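Enoyl-CoA hydratase subunit II (Geobacillus kaustophilus, PDB 2EJ5) catalyses the hydration of enoyl-CoA thioesters as a member of the enoyl-CoA hydratase/isomerase (crotonase) family, perhaps in phenylacetic acid catabolism. Local coordinates at the interface of chains A and B. Residues are numbered along the deposited sequence; one frame, centred on the assembly and turned at random. Chains: chain A/B, Enoyl-CoA hydratase subunit II.

Contact 1: the interface of chains A and B. Residues chain A 226-227, 230-231; chain B 75-76, 79, 136-137, 139.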
ATOM      1  N   GLU A 226     -19.115   7.771   1.762  1.00 15.30           N
ATOM      2  CA  GLU A 226     -19.554   6.471   2.243  1.00 15.31           C
ATOM      3  C   GLU A 226     -21.022   6.457   2.668  1.00 16.13           C
ATOM      4  O   GLU A 226     -21.772   5.503   2.370  1.00 16.88           O
ATOM      5  CB  GLU A 226     -18.677   6.098   3.427  1.00 15.27           C
ATOM      6  CG  GLU A 226     -19.000   4.767   4.050  1.00 16.37           C
ATOM      7  CD  GLU A 226     -18.225   4.625   5.375  1.00 18.69           C
ATOM      8  OE1 GLU A 226     -18.808   4.960   6.414  1.00 16.21           O
ATOM      9  OE2 GLU A 226     -17.041   4.207   5.342  1.00 17.40           O
ATOM     10  N   ALA A 227     -21.417   7.486   3.421  1.00 16.60           N
ATOM     11  CA  ALA A 227     -22.784   7.596   3.944  1.00 17.33           C
ATOM     12  C   ALA A 227     -23.782   7.684   2.800  1.00 18.33           C
ATOM     13  O   ALA A 227     -24.817   7.030   2.816  1.00 15.85           O
ATOM     14  CB  ALA A 227     -22.894   8.834   4.857  1.00 17.07           C
ATOM     15  N   GLN A 230     -24.231   4.183   1.183  1.00 18.94           N
ATOM     16  CA  GLN A 230     -24.954   3.271   2.042  1.00 18.77           C
ATOM     17  C   GLN A 230     -26.436   3.613   2.055  1.00 18.92           C
ATOM     18  O   GLN A 230     -27.226   2.715   2.232  1.00 19.38           O
ATOM     19  CB  GLN A 230     -24.425   3.298   3.477  1.00 19.01           C
ATOM     20  CG  GLN A 230     -24.836   2.078   4.316  1.00 18.84           C
ATOM     21  CD  GLN A 230     -24.116   0.826   3.867  1.00 19.69           C
ATOM     22  OE1 GLN A 230     -24.266   0.352   2.705  1.00 18.49           O
ATOM     23  NE2 GLN A 230     -23.295   0.292   4.760  1.00 17.30           N
ATOM     24  N   ARG A 231     -26.796   4.908   1.930  1.00 18.54           N
ATOM     25  CA  ARG A 231     -28.221   5.302   1.771  1.00 18.54           C
ATOM     26  C   ARG A 231     -28.759   4.614   0.540  1.00 17.58           C
ATOM     27  O   ARG A 231     -29.807   3.961   0.610  1.00 17.88           O
ATOM     28  CB  ARG A 231     -28.400   6.835   1.709  1.00 18.41           C
ATOM     29  CG  ARG A 231     -29.844   7.320   1.558  1.00 19.30           C
ATOM     30  CD  ARG A 231     -29.928   8.766   1.115  1.00 19.90           C
ATOM     31  NE  ARG A 231     -29.457   8.944  -0.264  1.00 21.16           N
ATOM     32  CZ  ARG A 231     -30.189   8.751  -1.362  1.00 23.41           C
ATOM     33  NH1 ARG A 231     -31.468   8.382  -1.278  1.00 24.51           N
ATOM     34  NH2 ARG A 231     -29.623   8.933  -2.561  1.00 23.13           N
TER
ATOM     35  N   HIS B  75     -29.898   4.787   6.049  1.00 31.18           N
ATOM     36  CA  HIS B  75     -28.542   4.299   6.341  1.00 30.25           C
ATOM     37  C   HIS B  75     -27.487   5.398   6.318  1.00 29.22           C
ATOM     38  O   HIS B  75     -26.505   5.359   7.077  1.00 29.20           O
ATOM     39  CB  HIS B  75     -28.177   3.171   5.386  1.00 30.88           C
ATOM     40  CG  HIS B  75     -29.022   1.952   5.562  1.00 32.36           C
ATOM     41  ND1 HIS B  75     -30.298   1.850   5.049  1.00 34.84           N
ATOM     42  CD2 HIS B  75     -28.788   0.791   6.220  1.00 35.99           C
ATOM     43  CE1 HIS B  75     -30.809   0.674   5.371  1.00 34.04           C
ATOM     44  NE2 HIS B  75     -29.911   0.009   6.074  1.00 34.76           N
ATOM     45  N   GLY B  76     -27.684   6.380   5.452  1.00 27.77           N
ATOM     46  CA  GLY B  76     -26.781   7.519   5.390  1.00 27.88           C
ATOM     47  C   GLY B  76     -26.768   8.320   6.671  1.00 28.30           C
ATOM     48  O   GLY B  76     -25.697   8.675   7.182  1.00 27.62           O
ATOM     49  N   LEU B  79     -25.083   6.563   9.552  1.00 26.27           N
ATOM     50  CA  LEU B  79     -23.638   6.803   9.457  1.00 25.67           C
ATOM     51  C   LEU B  79     -23.179   8.217   9.828  1.00 26.74           C
ATOM     52  O   LEU B  79     -22.261   8.374  10.656  1.00 27.14           O
ATOM     53  CB  LEU B  79     -23.097   6.389   8.081  1.00 24.49           C
ATOM     54  CG  LEU B  79     -22.973   4.872   7.922  1.00 23.34           C
ATOM     55  CD1 LEU B  79     -22.910   4.481   6.447  1.00 19.79           C
ATOM     56  CD2 LEU B  79     -21.755   4.310   8.719  1.00 20.95           C
ATOM     57  N   LEU B 136     -25.190  -4.565   1.592  1.00 16.27           N
ATOM     58  CA  LEU B 136     -24.643  -3.277   1.978  1.00 16.28           C
ATOM     59  C   LEU B 136     -23.130  -3.167   1.687  1.00 16.37           C
ATOM     60  O   LEU B 136     -22.478  -4.161   1.318  1.00 16.06           O
ATOM     61  CB  LEU B 136     -24.940  -3.006   3.471  1.00 16.75           C
ATOM     62  CG  LEU B 136     -26.401  -2.751   3.903  1.00 18.55           C
ATOM     63  CD1 LEU B 136     -26.470  -2.418   5.373  1.00 20.80           C
ATOM     64  CD2 LEU B 136     -27.108  -1.642   3.060  1.00 17.52           C
ATOM     65  N   VAL B 137     -22.570  -1.964   1.862  1.00 16.55           N
ATOM     66  CA  VAL B 137     -21.161  -1.720   1.586  1.00 16.29           C
ATOM     67  C   VAL B 137     -20.416  -1.661   2.933  1.00 17.00           C
ATOM     68  O   VAL B 137     -21.017  -1.310   3.952  1.00 17.49           O
ATOM     69  CB  VAL B 137     -20.940  -0.380   0.798  1.00 17.23           C
ATOM     70  CG1 VAL B 137     -21.764  -0.349  -0.514  1.00 18.28           C
ATOM     71  CG2 VAL B 137     -21.320   0.803   1.632  1.00 16.27           C
ATOM     72  N   ASP B 139     -18.596  -0.011   5.786  1.00 16.65           N
ATOM     73  CA  ASP B 139     -18.715   1.378   6.213  1.00 18.37           C
ATOM     74  C   ASP B 139     -18.012   1.729   7.551  1.00 17.51           C
ATOM     75  O   ASP B 139     -17.228   0.940   8.061  1.00 18.65           O
ATOM     76  CB  ASP B 139     -20.185   1.783   6.223  1.00 18.23           C
ATOM     77  CG  ASP B 139     -21.001   1.029   7.283  1.00 22.11           C
ATOM     78  OD1 ASP B 139     -20.389   0.343   8.161  1.00 23.65           O
ATOM     79  OD2 ASP B 139     -22.260   1.114   7.226  1.00 20.64           O
TER
HETATM   80  O   HOH W   1     -31.217   3.893   2.992  1.00 27.89           O
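The carboxamide of A:Gln230 meets the B:Asp139 carboxylate with the two planes 74° apart, while the B:His75 ring has B:Leu136 CD2 towards the rim of one face. At the ring edge, in the ring plane, a water 3.0 Å from B:His75 ND1 bridges to A:Arg231 O. A:Gln230 NE2 reaches B:Asp139 OD2 at 2.8 Å; this acceptor lies nearly in the amide plane, yet the amide approaches it from above the carboxylate plane. A:Gln230 OE1 accepts the B:Val137 backbone N-H, 3.0 Å from N, on an in-plane lone pair, almost straight at 175°. A:Gln230 NE2 also donates to B:Val137 O at 2.9 Å, so the carboxamide pairs with the N-H and C=O of one residue, which belong to successive peptide groups. The three bonds together would hold the amide against turning. The chain bends at chi2 (71°), which brings the amide to B:Val137. B:His75 CB packs on A:Gln230 CG, and B:Leu79 CD1 lies 3.5 Å from A:Gln230 CB. An alanine in place of A:Gln230 would probably leave B:Val137 N and O and the B:Asp139 carboxylate without their mates and open a gap beside B:His75 CB and B:Val137 CG2. Nearby, A:Glu226 crosses B:Asp139 without a bond, A:Glu226 CD 3.4 Å from B:Asp139 CA. The site clips helix 219-235 of one subunit to the 136-139 loop and helix 75-92 of the next, a polar lock within what is probably the family's trimer.

Contact 2: the interface of chains A and B. Residues chain A 199-200, 203-204, 207, 233; chain B 132, 135-138.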
ATOM      1  N   MET A 199     -24.225 -12.292  -6.635  1.00 18.38           N
ATOM      2  CA  MET A 199     -24.109 -11.448  -5.448  1.00 18.03           C
ATOM      3  C   MET A 199     -24.859 -10.131  -5.664  1.00 17.56           C
ATOM      4  O   MET A 199     -25.335  -9.874  -6.794  1.00 18.86           O
ATOM      5  CB  MET A 199     -22.601 -11.185  -5.168  1.00 18.28           C
ATOM      6  CG  MET A 199     -21.785 -12.439  -4.930  1.00 19.33           C
ATOM      7  SD  MET A 199     -20.223 -12.045  -4.107  1.00 19.41           S
ATOM      8  CE  MET A 199     -20.821 -11.743  -2.428  1.00 24.67           C
ATOM      9  N   PRO A 200     -25.006  -9.303  -4.605  1.00 16.85           N
ATOM     10  CA  PRO A 200     -25.704  -7.999  -4.727  1.00 16.59           C
ATOM     11  C   PRO A 200     -24.902  -7.008  -5.566  1.00 16.52           C
ATOM     12  O   PRO A 200     -24.109  -6.222  -5.047  1.00 15.93           O
ATOM     13  CB  PRO A 200     -25.788  -7.499  -3.283  1.00 15.15           C
ATOM     14  CG  PRO A 200     -25.609  -8.719  -2.449  1.00 15.88           C
ATOM     15  CD  PRO A 200     -24.581  -9.533  -3.214  1.00 16.29           C
ATOM     16  N   ALA A 203     -24.477  -3.269  -4.589  1.00 17.43           N
ATOM     17  CA  ALA A 203     -23.517  -3.071  -3.480  1.00 16.49           C
ATOM     18  C   ALA A 203     -22.097  -3.219  -3.980  1.00 14.93           C
ATOM     19  O   ALA A 203     -21.226  -2.478  -3.541  1.00 15.52           O
ATOM     20  CB  ALA A 203     -23.781  -4.021  -2.336  1.00 16.83           C
ATOM     21  N   ILE A 204     -21.869  -4.149  -4.899  1.00 13.69           N
ATOM     22  CA  ILE A 204     -20.506  -4.341  -5.469  1.00 13.24           C
ATOM     23  C   ILE A 204     -20.086  -3.092  -6.266  1.00 14.54           C
ATOM     24  O   ILE A 204     -18.949  -2.654  -6.188  1.00 14.46           O
ATOM     25  CB  ILE A 204     -20.405  -5.605  -6.354  1.00 13.00           C
ATOM     26  CG1 ILE A 204     -20.572  -6.879  -5.476  1.00 10.53           C
ATOM     27  CG2 ILE A 204     -19.043  -5.653  -7.118  1.00 12.09           C
ATOM     28  CD1 ILE A 204     -20.732  -8.152  -6.322  1.00 12.31           C
ATOM     29  N   ILE A 207     -19.188  -0.385  -3.746  1.00 11.83           N
ATOM     30  CA  ILE A 207     -17.876  -0.585  -3.125  0.50 12.43           C
ATOM     31  C   ILE A 207     -16.730  -0.220  -4.090  1.00 12.49           C
ATOM     32  O   ILE A 207     -15.713   0.389  -3.655  1.00 12.58           O
ATOM     33  CB  ILE A 207     -17.695  -1.981  -2.463  0.50 12.82           C
ATOM     34  CG1 ILE A 207     -17.269  -3.019  -3.471  0.50 13.37           C
ATOM     35  CG2 ILE A 207     -18.873  -2.372  -1.590  0.50 10.96           C
ATOM     36  CD1 ILE A 207     -15.756  -3.159  -3.460  0.50 14.66           C
ATOM     37  N   ALA A 233     -27.384   1.782  -1.050  1.00 17.98           N
ATOM     38  CA  ALA A 233     -27.439   0.326  -0.947  1.00 18.96           C
ATOM     39  C   ALA A 233     -28.643  -0.074  -0.096  1.00 19.14           C
ATOM     40  O   ALA A 233     -29.280  -1.093  -0.359  1.00 19.23           O
ATOM     41  CB  ALA A 233     -26.114  -0.264  -0.360  1.00 18.08           C
TER
ATOM     42  N   ILE B 132     -21.651  -7.233   2.697  1.00 16.30           N
ATOM     43  CA  ILE B 132     -22.110  -7.684   1.374  1.00 15.61           C
ATOM     44  C   ILE B 132     -23.252  -8.726   1.424  1.00 17.97           C
ATOM     45  O   ILE B 132     -24.146  -8.738   0.544  1.00 16.19           O
ATOM     46  CB  ILE B 132     -20.947  -8.186   0.467  1.00 15.72           C
ATOM     47  CG1 ILE B 132     -21.415  -8.306  -1.003  1.00 14.98           C
ATOM     48  CG2 ILE B 132     -20.320  -9.531   0.987  1.00 16.57           C
ATOM     49  CD1 ILE B 132     -21.673  -6.943  -1.668  1.00 16.69           C
ATOM     50  N   GLY B 135     -26.397  -7.102   1.333  1.00 18.81           N
ATOM     51  CA  GLY B 135     -26.484  -6.113   0.249  1.00 18.11           C
ATOM     52  C   GLY B 135     -26.018  -4.706   0.553  1.00 17.98           C
ATOM     53  O   GLY B 135     -26.359  -3.749  -0.201  1.00 18.21           O
ATOM     54  N   LEU B 136     -25.190  -4.565   1.592  1.00 16.27           N
ATOM     55  CA  LEU B 136     -24.643  -3.277   1.978  1.00 16.28           C
ATOM     56  C   LEU B 136     -23.130  -3.167   1.687  1.00 16.37           C
ATOM     57  O   LEU B 136     -22.478  -4.161   1.318  1.00 16.06           O
ATOM     58  CB  LEU B 136     -24.940  -3.006   3.471  1.00 16.75           C
ATOM     59  CG  LEU B 136     -26.401  -2.751   3.903  1.00 18.55           C
ATOM     60  CD1 LEU B 136     -26.470  -2.418   5.373  1.00 20.80           C
ATOM     61  CD2 LEU B 136     -27.108  -1.642   3.060  1.00 17.52           C
ATOM     62  N   VAL B 137     -22.570  -1.964   1.862  1.00 16.55           N
ATOM     63  CA  VAL B 137     -21.161  -1.720   1.586  1.00 16.29           C
ATOM     64  C   VAL B 137     -20.416  -1.661   2.933  1.00 17.00           C
ATOM     65  O   VAL B 137     -21.017  -1.310   3.952  1.00 17.49           O
ATOM     66  CB  VAL B 137     -20.940  -0.380   0.798  1.00 17.23           C
ATOM     67  CG1 VAL B 137     -21.764  -0.349  -0.514  1.00 18.28           C
ATOM     68  CG2 VAL B 137     -21.320   0.803   1.632  1.00 16.27           C
ATOM     69  N   PRO B 138     -19.117  -2.041   2.952  1.00 16.69           N
ATOM     70  CA  PRO B 138     -18.380  -1.823   4.189  1.00 16.99           C
ATOM     71  C   PRO B 138     -18.332  -0.342   4.528  1.00 16.59           C
ATOM     72  O   PRO B 138     -18.075   0.464   3.648  1.00 16.85           O
ATOM     73  CB  PRO B 138     -16.984  -2.385   3.878  1.00 17.22           C
ATOM     74  CG  PRO B 138     -17.259  -3.492   2.787  1.00 17.55           C
ATOM     75  CD  PRO B 138     -18.304  -2.738   1.932  1.00 17.03           C
TER
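B:Ile132 turns its CG1 anti to the backbone N (chi1 -166°), and the bend at chi2 (70°) carries CD1 onto the start of helix 201-216 of chain A. There the methyl tip, B:Ile132 CD1, lies 3.7 Å from A:Ala203 CB and also reaches A:Ile204 CG1, whose side chain it meets at a slant. A:Met199 comes from another side: bent at chi3 (75°), it lays A:Met199 CE 3.8 Å from B:Ile132 CG1, the two side chains crossing at about a right angle. A:Pro200 packs its ring against the same residue, A:Pro200 CG resting 3.3 Å from B:Ile132 O and also touching B:Gly135 CA. The isoleucine is thus gripped along its length, from carbonyl to methyl tip.

Further along, A:Ile207 offers its CG2 branch to the 136-139 loop, A:Ile207 CG2 meeting B:Pro138 CD at 3.6 Å and B:Val137 CG1 at 3.7 Å. The isoleucine and valine side chains run past each other in opposite directions. Two small residues let the backbones come close: A:Ala203 CB and A:Ala233 CB, from different helices, both approach B:Gly135 O, the latter at 3.5 Å. A:Ala233 CB also packs on B:Leu136 CD2, 3.8 Å away. No hydrogen bond crosses this patch, so its hold rests on shape and on the burial of aliphatic groups. In effect, the short 3-10 helix 131-134 and the loop after it fit against the 201-216 and 219-235 helices of the neighbour, giving the subunit contact a greasy seat that probably helps to hold the trimer together.

Contact 1 and contact 2 lie about 10 Å apart, measured between the centres of their C-alpha atoms, and form neighbouring parts of one interface between two subunits. They share B:Leu136 and B:Val137, and helix 219-235 of chain A contributes to both. The valine faces two ways: its backbone serves the polar contact 1, while its CG1 branch serves the apolar contact 2. Directional bonding could therefore set the register of the loop while the apolar packing adds hold without directional bonds; both contacts bury surface. With three copies in the deposited assembly, and the interface not an exact two-fold, such a head-to-tail contact suits a closed ring.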